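Local coordinates for protein shikimate 5-dehydrogenase (Mycobacterium fortuitum subsp. fortuitum DSM 46621, PDB 4XIJ) that probably catalyses the NADP-dependent interconversion of 3-dehydroshikimate and shikimate, the fourth step of the chorismate pathway that supplies the aromatic amino acids, at residues Pro29-Ala34 against Asn251-Gln256; Gly58-Leu63 against Val68-Thr73; Glu82-Arg87 against Asn98-Met103; Ser128-Gly133 against Asp211-Val216; Pro217-Ala222 against Thr229-Ala234. All blocks are in the same frame, centred on the assembly; numbering follows the deposited sequence. Where two conformers were deposited one is given.

Contact 1: Pro29-Ala34 against Asn251-Gln256; sequences PQLHLA and NQAFAQ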
# COMPACT_ATOMS: atom_id res chain seq x y z
N PRO A 29 3.26 -9.14 10.87
CA PRO A 29 3.82 -9.57 12.16
C PRO A 29 5.35 -9.58 12.17
O PRO A 29 5.98 -9.10 13.13
CB PRO A 29 3.26 -10.99 12.34
CG PRO A 29 1.96 -10.94 11.58
CD PRO A 29 2.31 -10.14 10.34
N GLN A 30 5.94 -10.06 11.09
CA GLN A 30 7.39 -10.12 10.96
C GLN A 30 8.02 -8.75 11.00
O GLN A 30 9.03 -8.56 11.69
CB GLN A 30 7.79 -10.81 9.63
CG GLN A 30 7.48 -12.27 9.53
CD GLN A 30 6.20 -12.49 8.74
OE1 GLN A 30 5.12 -11.99 9.12
NE2 GLN A 30 6.29 -13.25 7.62
N LEU A 31 7.50 -7.83 10.20
CA LEU A 31 8.12 -6.51 10.13
C LEU A 31 7.94 -5.74 11.44
O LEU A 31 8.87 -5.06 11.89
CB LEU A 31 7.54 -5.71 8.96
CG LEU A 31 7.93 -6.26 7.57
CD1 LEU A 31 7.02 -5.66 6.50
CD2 LEU A 31 9.36 -5.97 7.24
N HIS A 32 6.78 -5.89 12.07
CA HIS A 32 6.57 -5.23 13.35
C HIS A 32 7.40 -5.85 14.46
O HIS A 32 8.01 -5.11 15.24
CB HIS A 32 5.08 -5.22 13.75
CG HIS A 32 4.27 -4.14 13.07
ND1 HIS A 32 3.89 -2.98 13.72
CD2 HIS A 32 3.83 -4.02 11.79
CE1 HIS A 32 3.23 -2.20 12.87
NE2 HIS A 32 3.16 -2.82 11.70
N LEU A 33 7.45 -7.17 14.58
CA LEU A 33 8.29 -7.73 15.67
C LEU A 33 9.77 -7.40 15.44
O LEU A 33 10.48 -7.11 16.42
CB LEU A 33 8.11 -9.24 15.83
CG LEU A 33 6.72 -9.61 16.40
CD1 LEU A 33 6.58 -11.16 16.34
CD2 LEU A 33 6.49 -9.11 17.82
N ALA A 34 10.24 -7.43 14.19
CA ALA A 34 11.62 -7.01 13.94
C ALA A 34 11.84 -5.57 14.40
O ALA A 34 12.86 -5.25 15.01
CB ALA A 34 11.94 -7.12 12.47
N ASN A 251 7.58 0.27 3.21
CA ASN A 251 7.15 1.62 3.51
C ASN A 251 5.75 1.69 4.18
O ASN A 251 5.54 2.54 5.04
CB ASN A 251 7.23 2.46 2.25
CG ASN A 251 8.65 2.93 1.96
OD1 ASN A 251 9.11 3.93 2.53
ND2 ASN A 251 9.37 2.18 1.13
N GLN A 252 4.87 0.75 3.86
CA GLN A 252 3.60 0.61 4.59
C GLN A 252 3.84 0.40 6.08
O GLN A 252 3.12 0.93 6.94
CB GLN A 252 2.77 -0.60 4.06
CG GLN A 252 2.16 -0.43 2.70
CD GLN A 252 1.73 -1.76 2.11
OE1 GLN A 252 1.53 -2.75 2.85
NE2 GLN A 252 1.55 -1.80 0.79
N ALA A 253 4.84 -0.43 6.38
CA ALA A 253 5.10 -0.84 7.74
C ALA A 253 5.82 0.27 8.51
O ALA A 253 5.60 0.39 9.72
CB ALA A 253 5.95 -2.14 7.74
N PHE A 254 6.71 1.02 7.84
CA PHE A 254 7.44 2.11 8.54
C PHE A 254 6.42 2.99 9.25
O PHE A 254 6.55 3.34 10.45
CB PHE A 254 8.20 3.01 7.58
CG PHE A 254 9.45 2.45 6.98
CD1 PHE A 254 10.15 1.39 7.55
CD2 PHE A 254 9.96 3.04 5.82
CE1 PHE A 254 11.36 0.97 7.00
CE2 PHE A 254 11.14 2.62 5.26
CZ PHE A 254 11.85 1.57 5.84
N ALA A 255 5.38 3.35 8.51
CA ALA A 255 4.43 4.32 9.02
C ALA A 255 3.58 3.76 10.20
O ALA A 255 3.33 4.44 11.19
CB ALA A 255 3.55 4.81 7.86
N GLN A 256 3.22 2.49 10.11
CA GLN A 256 2.52 1.84 11.21
C GLN A 256 3.38 1.75 12.45
O GLN A 256 2.92 2.03 13.57
CB GLN A 256 2.08 0.45 10.80
CG GLN A 256 1.08 0.47 9.65
CD GLN A 256 0.61 -0.90 9.27
OE1 GLN A 256 1.34 -1.88 9.48
NE2 GLN A 256 -0.58 -0.99 8.69
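The imidazole ring of His32 lies against the CB end of Gln256 and presents its NE2 to the amide oxygen of the same residue. The bond from NE2 of His32 to OE1 of Gln256 is 3.0 Å long and nearly straight, 165° at the hydrogen. OE1 sits at the ring edge, close to the imidazole plane, but the donor is tilted from the carbonyl plane of Gln256, and the ring and the amide are turned 49° against each other. Beyond CG the Gln256 chain is extended, which brings OE1 to the NE2 edge of the ring, the two side chains crossing at about a right angle, while its CB stays 3.6 Å from both CE1 and NE2 of His32. Helix 246-261, late in the chain, here packs on helix 28-38 of the N-terminal α/β domain, the substrate-binding part of the enzyme. The axes of segments 29-34 and 251-256 pass 10.1 Å apart at a crossing angle of -48°. Leu31 adds the apolar part, its CD1 standing 3.9 Å from CB of Ala253. The polar groups have further partners that fix their rotation: ND1 of His32 bonds to the hydroxyl of Tyr36, OE1 of Gln256 is also hydrogen-bonded to OG of Ser71, and NE2 of Gln256 to OG1 of Thr99.

Contact 2: Gly58-Leu63 against Val68-Thr73; sequences GLVSAL and VGLSVT. With SO4 (sulfate ion), chain E; SO4 (sulfate ion), chain F.
Val60 and Leu70 meet tip to tip, and both methyls of the valine touch a single methyl of the leucine: CD1 of Leu70 lies 3.6 Å from CG2 of Val60 and 3.8 Å from CG1 of Val60. Helix 56-61 here packs on a face of the mixed sheet of the N-terminal α/β domain, through strand 67-72, which follows the helix directly in the chain. Leu63, three residues on from Val60, brings its CD1 to the same leucine methyl, 3.9 Å from CD1 of Leu70. That one methyl thus receives two side chains, and this first shell is wholly apolar.

The next shell holds this group in place. CB of Leu70 already points at the helix, and with CG anti to the carbonyl carbon (chi1 -55°) CD1 ends between Val60 and Leu63. Backbone bonds to Leu100 anchor its strand on one edge, and Trp108 from another strand touches all three apolar side chains. Leu19 and Phe83 add further contacts to Val60. The backbone N of Leu63 bonds to O of Val60, tying the two apolar residues that face Leu70.

Past the end of the strand the surroundings become polar. Two sulfate ions, probably from the crystallisation liquor, lie beside Thr73. Its OG1, anti to the backbone N (chi1 -171°), stands 2.9 Å from O2 of the sulfate shared with Lys77 and Asn98, and 2.9 Å from O3 of the one bound by His25.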
# COMPACT_ATOMS: atom_id res chain seq x y z
N GLY A 58 -16.97 -5.67 15.81
CA GLY A 58 -17.13 -6.30 17.11
C GLY A 58 -15.82 -6.70 17.73
O GLY A 58 -15.62 -6.58 18.94
N LEU A 59 -14.89 -7.17 16.91
CA LEU A 59 -13.60 -7.59 17.41
C LEU A 59 -12.86 -6.38 18.02
O LEU A 59 -12.37 -6.43 19.16
CB LEU A 59 -12.79 -8.19 16.26
CG LEU A 59 -11.39 -8.64 16.64
CD1 LEU A 59 -11.50 -9.74 17.67
CD2 LEU A 59 -10.66 -9.12 15.42
N VAL A 60 -12.73 -5.30 17.25
CA VAL A 60 -11.95 -4.15 17.72
C VAL A 60 -12.64 -3.47 18.90
O VAL A 60 -11.95 -3.02 19.83
CB VAL A 60 -11.69 -3.15 16.57
CG1 VAL A 60 -10.75 -2.05 17.02
CG2 VAL A 60 -11.02 -3.89 15.37
N SER A 61 -13.98 -3.46 18.90
CA SER A 61 -14.72 -2.79 19.96
C SER A 61 -14.42 -3.40 21.30
O SER A 61 -14.44 -2.70 22.28
CB SER A 61 -16.24 -2.88 19.75
OG SER A 61 -16.68 -2.17 18.59
N ALA A 62 -14.12 -4.70 21.32
CA ALA A 62 -13.92 -5.40 22.58
C ALA A 62 -12.49 -5.31 23.16
O ALA A 62 -12.23 -5.76 24.31
CB ALA A 62 -14.32 -6.85 22.40
N LEU A 63 -11.57 -4.73 22.39
CA LEU A 63 -10.16 -4.73 22.80
C LEU A 63 -9.91 -3.75 23.94
O LEU A 63 -10.33 -2.58 23.87
CB LEU A 63 -9.23 -4.41 21.62
CG LEU A 63 -9.33 -5.35 20.43
CD1 LEU A 63 -8.37 -4.82 19.34
CD2 LEU A 63 -8.98 -6.80 20.79
N VAL A 68 -2.59 -1.36 21.23
CA VAL A 68 -2.04 -0.09 20.80
C VAL A 68 -2.32 0.17 19.32
O VAL A 68 -2.39 1.32 18.89
CB VAL A 68 -0.50 -0.05 21.05
CG1 VAL A 68 0.26 -1.07 20.18
CG2 VAL A 68 0.06 1.36 20.88
N GLY A 69 -2.41 -0.88 18.50
CA GLY A 69 -2.55 -0.69 17.06
C GLY A 69 -2.92 -1.98 16.36
O GLY A 69 -2.64 -3.06 16.89
N LEU A 70 -3.56 -1.85 15.20
CA LEU A 70 -3.87 -2.98 14.34
C LEU A 70 -3.52 -2.67 12.91
O LEU A 70 -3.79 -1.56 12.43
CB LEU A 70 -5.36 -3.32 14.42
CG LEU A 70 -5.93 -3.59 15.80
CD1 LEU A 70 -7.45 -3.50 15.75
CD2 LEU A 70 -5.45 -4.97 16.24
N SER A 71 -2.95 -3.63 12.21
CA SER A 71 -2.88 -3.62 10.77
C SER A 71 -4.11 -4.33 10.24
O SER A 71 -4.57 -5.29 10.85
CB SER A 71 -1.60 -4.30 10.30
OG SER A 71 -0.45 -3.68 10.92
N VAL A 72 -4.64 -3.89 9.12
CA VAL A 72 -5.84 -4.52 8.59
C VAL A 72 -5.58 -4.84 7.14
O VAL A 72 -5.14 -3.98 6.37
CB VAL A 72 -7.08 -3.61 8.71
CG1 VAL A 72 -8.31 -4.30 8.07
CG2 VAL A 72 -7.38 -3.27 10.19
N THR A 73 -5.85 -6.06 6.74
CA THR A 73 -5.70 -6.39 5.33
C THR A 73 -7.05 -6.86 4.78
O THR A 73 -8.08 -6.76 5.47
CB THR A 73 -4.55 -7.42 5.13
OG1 THR A 73 -4.29 -7.56 3.73
CG2 THR A 73 -4.85 -8.83 5.75
S SO4 E . -1.91 -4.45 3.52
O1 SO4 E . -0.63 -4.75 2.82
O2 SO4 E . -2.97 -5.21 2.78
O3 SO4 E . -1.90 -4.89 4.94
O4 SO4 E . -1.98 -2.99 3.60
S SO4 F . -1.38 -9.48 2.40
O1 SO4 F . 0.00 -9.92 2.65
O2 SO4 F . -1.96 -10.28 1.33
O3 SO4 F . -2.17 -9.47 3.62
O4 SO4 F . -1.29 -8.11 1.90

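Contact 3: Glu82-Arg87 against Asn98-Met103; sequences EFADQR and NTLVRM. With SO4 (sulfate ion), chain E.
Phe83, on the last turn of helix 77-83, approaches Leu100 obliquely, with its CD2 4.3 Å from CD1 of the leucine, a loose contact. Its ring also meets Trp108 and packs on helix 56-61, so the aromatic group bridges helix and sheet. Ala84, the first residue to leave helical geometry, sets its CB 3.8 Å from the other branch of the same leucine, CD2 of Leu100. Together the two residues take up both methyls of Leu100, whose CG is anti to the carbonyl carbon (chi1 -70°). Asp85, Gln86 and Met103 each adopt two conformers, and what they do is tentative. In one set, OD2 of Asp85 accepts an N-H from NE2 of Gln86 at 2.9 Å, from above the carboxylate plane, while OD1 accepts the backbone N-H of Trp108. In the same set Gln86 puts OE1 3.4 Å from CG of Met103, whose bent chain crosses the Gln86 side chain at the partly exposed end of the contact. At the other end of strand 99-102, ND2 of Asn98 bonds to O4 of a sulfate ion at 3.1 Å, 158° at the hydrogen. The end of helix 77-83 thus packs on strand 99-102 before the chain enters the same sheet as its edge strand 86-87, the α/β packing of the shikimate dehydrogenase substrate-binding domain.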
# COMPACT_ATOMS: atom_id res chain seq x y z
N GLU A 82 -14.85 2.48 8.48
CA GLU A 82 -16.18 2.71 9.06
C GLU A 82 -16.20 2.58 10.56
O GLU A 82 -16.97 3.24 11.23
CB GLU A 82 -17.20 1.74 8.47
CG GLU A 82 -17.46 1.98 7.03
CD GLU A 82 -18.95 2.01 6.72
OE1 GLU A 82 -19.51 3.11 6.44
OE2 GLU A 82 -19.56 0.92 6.76
N PHE A 83 -15.36 1.70 11.10
CA PHE A 83 -15.37 1.42 12.53
C PHE A 83 -14.78 2.59 13.33
O PHE A 83 -15.27 2.94 14.42
CB PHE A 83 -14.58 0.13 12.84
CG PHE A 83 -14.17 0.05 14.27
CD1 PHE A 83 -15.07 -0.40 15.26
CD2 PHE A 83 -12.91 0.44 14.64
CE1 PHE A 83 -14.70 -0.36 16.61
CE2 PHE A 83 -12.53 0.45 15.97
CZ PHE A 83 -13.42 0.03 16.96
N ALA A 84 -13.73 3.21 12.76
CA ALA A 84 -12.87 4.12 13.53
C ALA A 84 -13.61 5.41 13.92
O ALA A 84 -14.38 5.96 13.13
CB ALA A 84 -11.63 4.47 12.75
N ASP A 85 -13.36 5.91 15.12
CA ASP A 85 -14.10 7.12 15.42
C ASP A 85 -13.32 8.36 14.92
O ASP A 85 -13.91 9.43 14.87
CB ASP A 85 -14.48 7.19 16.91
CG ASP A 85 -13.30 6.90 17.81
OD1 ASP A 85 -12.87 5.72 17.84
OD2 ASP A 85 -12.84 7.86 18.47
N GLN A 86 -12.10 8.19 14.42
CA GLN A 86 -11.32 9.26 13.83
C GLN A 86 -10.66 8.69 12.58
O GLN A 86 -10.34 7.50 12.55
CB GLN A 86 -10.30 9.77 14.85
CG GLN A 86 -10.99 10.25 16.16
CD GLN A 86 -10.08 10.24 17.42
OE1 GLN A 86 -8.99 10.77 17.41
NE2 GLN A 86 -10.57 9.62 18.50
N ARG A 87 -10.49 9.50 11.54
CA ARG A 87 -9.77 8.99 10.39
C ARG A 87 -8.98 10.07 9.76
O ARG A 87 -9.36 11.24 9.78
CB ARG A 87 -10.67 8.40 9.33
CG ARG A 87 -11.85 9.18 8.98
CD ARG A 87 -13.11 8.49 9.61
NE ARG A 87 -14.34 8.98 8.98
CZ ARG A 87 -14.81 10.23 9.11
NH1 ARG A 87 -14.17 11.13 9.85
NH2 ARG A 87 -15.93 10.59 8.48
N ASN A 98 -5.93 0.64 6.20
CA ASN A 98 -5.19 -0.57 6.54
C ASN A 98 -4.55 -0.50 7.93
O ASN A 98 -3.75 -1.35 8.27
CB ASN A 98 -4.10 -0.85 5.49
CG ASN A 98 -2.90 0.08 5.66
OD1 ASN A 98 -3.06 1.20 6.13
ND2 ASN A 98 -1.70 -0.38 5.31
N THR A 99 -4.91 0.52 8.70
CA THR A 99 -4.26 0.80 9.98
C THR A 99 -5.26 1.38 10.95
O THR A 99 -6.04 2.27 10.58
CB THR A 99 -3.11 1.83 9.84
OG1 THR A 99 -2.19 1.41 8.82
CG2 THR A 99 -2.31 1.99 11.17
N LEU A 100 -5.24 0.85 12.17
CA LEU A 100 -6.06 1.41 13.27
C LEU A 100 -5.13 1.68 14.42
O LEU A 100 -4.40 0.78 14.84
CB LEU A 100 -7.17 0.45 13.67
CG LEU A 100 -8.30 0.28 12.65
CD1 LEU A 100 -9.16 -0.95 13.00
CD2 LEU A 100 -9.12 1.57 12.58
N VAL A 101 -5.11 2.93 14.88
CA VAL A 101 -4.19 3.30 15.95
C VAL A 101 -4.98 3.74 17.18
O VAL A 101 -5.87 4.58 17.07
CB VAL A 101 -3.24 4.45 15.55
CG1 VAL A 101 -2.20 4.73 16.73
CG2 VAL A 101 -2.51 4.07 14.28
N ARG A 102 -4.63 3.23 18.36
CA ARG A 102 -5.28 3.70 19.57
C ARG A 102 -4.82 5.15 19.91
O ARG A 102 -3.62 5.49 19.91
CB ARG A 102 -4.98 2.75 20.72
CG ARG A 102 -6.00 2.82 21.89
CD ARG A 102 -7.35 2.37 21.38
NE ARG A 102 -8.32 2.00 22.41
CZ ARG A 102 -8.29 0.85 23.09
NH1 ARG A 102 -9.24 0.60 23.99
NH2 ARG A 102 -7.30 -0.05 22.91
N MET A 103 -5.81 6.00 20.15
CA MET A 103 -5.58 7.40 20.51
C MET A 103 -5.34 7.53 21.98
O MET A 103 -5.79 6.65 22.76
CB MET A 103 -6.77 8.25 20.08
CG MET A 103 -6.91 8.40 18.57
SD MET A 103 -5.43 9.09 17.83
CE MET A 103 -4.59 7.58 17.43
S SO4 E . -1.91 -4.45 3.52
O1 SO4 E . -0.63 -4.75 2.82
O2 SO4 E . -2.97 -5.21 2.78
O3 SO4 E . -1.90 -4.89 4.94
O4 SO4 E . -1.98 -2.99 3.60

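Contact 4: Ser128-Gly133 against Asp211-Val216; sequences SALVIG and DALARV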
# COMPACT_ATOMS: atom_id res chain seq x y z
N SER A 128 3.92 12.77 -15.22
CA SER A 128 2.92 11.93 -15.85
C SER A 128 3.13 10.48 -15.41
O SER A 128 4.20 9.90 -15.61
CB SER A 128 2.97 12.02 -17.38
OG SER A 128 2.07 11.07 -17.92
N ALA A 129 2.14 9.91 -14.75
CA ALA A 129 2.27 8.55 -14.19
C ALA A 129 1.16 7.66 -14.67
O ALA A 129 0.04 8.14 -14.87
CB ALA A 129 2.24 8.59 -12.63
N LEU A 130 1.47 6.38 -14.84
CA LEU A 130 0.48 5.37 -15.20
C LEU A 130 0.17 4.50 -13.99
O LEU A 130 1.07 4.17 -13.20
CB LEU A 130 1.01 4.42 -16.30
CG LEU A 130 1.67 5.12 -17.50
CD1 LEU A 130 2.13 4.08 -18.53
CD2 LEU A 130 0.72 6.16 -18.16
N VAL A 131 -1.08 4.09 -13.86
CA VAL A 131 -1.47 2.99 -12.97
C VAL A 131 -1.87 1.86 -13.91
O VAL A 131 -2.74 2.03 -14.79
CB VAL A 131 -2.61 3.37 -12.04
CG1 VAL A 131 -3.07 2.17 -11.23
CG2 VAL A 131 -2.16 4.49 -11.13
N ILE A 132 -1.20 0.72 -13.79
CA ILE A 132 -1.57 -0.44 -14.64
C ILE A 132 -2.53 -1.30 -13.83
O ILE A 132 -2.15 -1.83 -12.78
CB ILE A 132 -0.34 -1.30 -15.07
CG1 ILE A 132 0.90 -0.47 -15.49
CG2 ILE A 132 -0.76 -2.28 -16.17
CD1 ILE A 132 0.64 0.51 -16.58
N GLY A 133 -3.75 -1.48 -14.32
CA GLY A 133 -4.78 -2.24 -13.63
C GLY A 133 -5.81 -1.36 -12.95
O GLY A 133 -5.61 -0.13 -12.78
N ASP A 211 6.86 -5.59 -23.12
CA ASP A 211 7.59 -4.87 -24.14
C ASP A 211 6.98 -3.50 -24.41
O ASP A 211 7.69 -2.53 -24.61
CB ASP A 211 7.62 -5.66 -25.43
CG ASP A 211 8.60 -6.83 -25.37
OD1 ASP A 211 9.37 -6.95 -24.38
OD2 ASP A 211 8.58 -7.63 -26.33
N ALA A 212 5.66 -3.42 -24.40
CA ALA A 212 4.98 -2.14 -24.62
C ALA A 212 5.20 -1.17 -23.45
O ALA A 212 5.22 0.03 -23.66
CB ALA A 212 3.48 -2.37 -24.85
N LEU A 213 5.38 -1.68 -22.22
CA LEU A 213 5.60 -0.84 -21.04
C LEU A 213 7.08 -0.59 -20.77
O LEU A 213 7.42 0.19 -19.87
CB LEU A 213 4.96 -1.48 -19.81
CG LEU A 213 3.45 -1.59 -19.87
CD1 LEU A 213 2.98 -2.52 -18.74
CD2 LEU A 213 2.86 -0.13 -19.72
N ALA A 214 7.95 -1.22 -21.53
CA ALA A 214 9.40 -1.19 -21.26
C ALA A 214 9.99 0.18 -21.22
O ALA A 214 10.97 0.39 -20.48
CB ALA A 214 10.15 -2.02 -22.29
N ARG A 215 9.46 1.10 -22.02
CA ARG A 215 10.04 2.43 -22.07
C ARG A 215 9.59 3.38 -20.97
O ARG A 215 10.08 4.51 -20.92
CB ARG A 215 9.76 3.10 -23.42
CG ARG A 215 10.70 2.53 -24.49
CD ARG A 215 10.40 3.11 -25.88
NE ARG A 215 10.57 4.56 -25.92
CZ ARG A 215 10.11 5.34 -26.89
NH1 ARG A 215 9.49 4.81 -27.94
NH2 ARG A 215 10.30 6.66 -26.82
N VAL A 216 8.74 2.95 -20.05
CA VAL A 216 8.46 3.82 -18.89
C VAL A 216 9.73 3.88 -18.03
O VAL A 216 10.26 2.85 -17.71
CB VAL A 216 7.30 3.27 -18.07
CG1 VAL A 216 7.05 4.18 -16.85
CG2 VAL A 216 5.96 3.15 -18.92
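Leu213 presents a CD2 methyl to two side chains of strand 128-132, resting on CD1 of Ile132 at 3.9 Å and more loosely on CD1 of Leu130 at 4.4 Å. The strand is central in the parallel sheet of a Rossmann-type nucleotide-binding domain, and Gly133, just after it, begins a GxGxxA pattern, consistent with a dinucleotide-binding turn. Leu130 and Ile132 are alternate residues of the strand and raise two bumps on one face of the sheet; the Leu213 methyl settles between them. It meets the isoleucine tip to tip, chi1 of -42° and chi2 of -56° together turning CD1 of Ile132 toward Leu213.

Val216 supplies the second bump from the opposing segment. Its CG2 meets the CD1 end of Leu130, the two chains slanted to each other. A type I turn from Leu213 to Val216 brings these two apolar residues round to the same side, closed by the bond from N of Val216 to O of Leu213. Leu130 therefore lies against both of them. Val191 of helix 187-193 also touches Leu213 and Val216, and Ala197 of the adjoining strand touches Leu130 and Val216, so helix 187-193 and strand 196-199 close the same apolar cluster. At the valine end, CG2 of Val216 rests 4.0 Å from CD1 of Leu130.

Contact 5: Pro217-Ala222 against Thr229-Ala234; sequences PRVLDA and TPLAQA
Asp221 and Thr229 come at each other from opposite directions, and the threonine hydroxyl gives its proton to the carboxylate: OG1 of Thr229 lies 2.8 Å from OD2 of Asp221, meeting that oxygen almost along its C-O axis. The aspartate has CG anti to the backbone N (chi1 -170°), which swings the carboxylate off the strand towards the start of the helix. On the threonine, OG1 is placed between the backbone N and the carbonyl carbon (chi1 58°), from where it also accepts the N-H of Ala232, N to OG1 3.0 Å and 161° at the hydrogen. Thr229 is the N-cap residue, and its one hydroxyl donates to the strand and accepts from the helix. The helix N terminus probably favours the negative charge of Asp221 nearby, and the other carboxylate oxygen, OD1, accepts the backbone N-H of Ile223.

CD2 of Leu231 lies over one face of the carboxylate, above OD2 of Asp221 at 4.0 Å. The same methyl is 4.1 Å from CG1 of Val219, and leucine and valine pass at a slant, not end on. The apolar branch covers that face, while Trp227 touches Asp221 from the connecting loop. Strand 218-221 and helix 230-237 lead on to strand 241-243, making a β-α-β unit in the parallel sheet, the building element of a Rossmann-type nucleotide-binding domain.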
# COMPACT_ATOMS: atom_id res chain seq x y z
N PRO A 217 10.24 5.10 -17.74
CA PRO A 217 11.59 5.16 -17.15
C PRO A 217 11.72 4.51 -15.77
O PRO A 217 12.79 3.99 -15.48
CB PRO A 217 11.86 6.67 -17.09
CG PRO A 217 11.04 7.23 -18.21
CD PRO A 217 9.76 6.42 -18.19
N ARG A 218 10.70 4.60 -14.93
CA ARG A 218 10.74 4.06 -13.58
C ARG A 218 9.43 3.35 -13.33
O ARG A 218 8.35 3.92 -13.50
CB ARG A 218 10.97 5.18 -12.57
CG ARG A 218 12.26 5.90 -12.90
CD ARG A 218 12.61 6.90 -11.82
NE ARG A 218 12.92 6.29 -10.53
CZ ARG A 218 12.19 6.42 -9.44
NH1 ARG A 218 11.08 7.14 -9.49
NH2 ARG A 218 12.56 5.82 -8.30
N VAL A 219 9.50 2.09 -12.96
CA VAL A 219 8.31 1.27 -12.77
C VAL A 219 8.35 0.60 -11.40
O VAL A 219 9.32 -0.10 -11.08
CB VAL A 219 8.19 0.20 -13.88
CG1 VAL A 219 6.98 -0.70 -13.58
CG2 VAL A 219 8.06 0.91 -15.25
N LEU A 220 7.32 0.87 -10.59
CA LEU A 220 7.06 0.17 -9.34
C LEU A 220 6.11 -0.98 -9.65
O LEU A 220 4.97 -0.75 -10.06
CB LEU A 220 6.49 1.12 -8.28
CG LEU A 220 6.00 0.47 -7.01
CD1 LEU A 220 7.18 -0.18 -6.29
CD2 LEU A 220 5.38 1.57 -6.13
N ASP A 221 6.62 -2.20 -9.50
CA ASP A 221 5.84 -3.40 -9.71
C ASP A 221 5.40 -3.91 -8.33
O ASP A 221 6.24 -4.19 -7.47
CB ASP A 221 6.70 -4.44 -10.44
CG ASP A 221 5.92 -5.63 -10.91
OD1 ASP A 221 4.74 -5.80 -10.57
OD2 ASP A 221 6.49 -6.40 -11.71
N ALA A 222 4.09 -4.04 -8.10
CA ALA A 222 3.57 -4.54 -6.84
C ALA A 222 4.01 -5.99 -6.59
O ALA A 222 4.05 -6.44 -5.44
CB ALA A 222 2.06 -4.45 -6.81
N THR A 229 10.34 -9.86 -12.40
CA THR A 229 9.21 -10.20 -13.26
C THR A 229 9.54 -9.93 -14.74
O THR A 229 10.49 -9.18 -15.06
CB THR A 229 7.99 -9.37 -12.87
OG1 THR A 229 8.35 -7.98 -13.00
CG2 THR A 229 7.54 -9.68 -11.43
N PRO A 230 8.74 -10.52 -15.65
CA PRO A 230 8.91 -10.15 -17.07
C PRO A 230 8.84 -8.64 -17.31
O PRO A 230 9.65 -8.08 -18.10
CB PRO A 230 7.74 -10.87 -17.76
CG PRO A 230 7.63 -12.13 -16.96
CD PRO A 230 7.87 -11.69 -15.50
N LEU A 231 7.90 -7.98 -16.65
CA LEU A 231 7.80 -6.52 -16.74
C LEU A 231 9.12 -5.85 -16.30
O LEU A 231 9.69 -5.01 -17.03
CB LEU A 231 6.65 -6.03 -15.85
CG LEU A 231 6.50 -4.51 -15.72
CD1 LEU A 231 6.34 -3.82 -17.10
CD2 LEU A 231 5.27 -4.21 -14.82
N ALA A 232 9.64 -6.25 -15.14
CA ALA A 232 10.89 -5.65 -14.65
C ALA A 232 12.03 -5.90 -15.60
O ALA A 232 12.87 -5.03 -15.79
CB ALA A 232 11.22 -6.20 -13.29
N GLN A 233 12.07 -7.11 -16.16
CA GLN A 233 13.17 -7.44 -17.06
C GLN A 233 13.15 -6.55 -18.30
O GLN A 233 14.19 -6.09 -18.78
CB GLN A 233 13.10 -8.90 -17.48
CG GLN A 233 13.44 -9.86 -16.35
CD GLN A 233 13.24 -11.30 -16.81
OE1 GLN A 233 13.86 -11.75 -17.79
NE2 GLN A 233 12.34 -12.01 -16.14
N ALA A 234 11.97 -6.33 -18.83
CA ALA A 234 11.86 -5.48 -20.00
C ALA A 234 12.25 -4.04 -19.69
O ALA A 234 12.97 -3.41 -20.47
CB ALA A 234 10.46 -5.52 -20.55

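Contacts 1, 2 and 3 lie in the substrate-binding part of the chain, contacts 4 and 5 in the Rossmann-type part. Contacts 2 and 3, with centres 9 Å apart, share the mixed sheet of the substrate-binding domain, where strands 67-72 and 99-102 are neighbours, and follow one another in sequence. Contacts 4 and 5, their centres also 9 Å apart, share the parallel sheet of the Rossmann-type domain, and their centres lie 34 to 37 Å from those of contacts 2 and 3. Contact 1 encloses the other four along the chain: its second helix, near the C terminus, returns to the first domain and touches contacts 2 and 3. The enzyme is thus two α/β domains, the chain ending on the domain where it began.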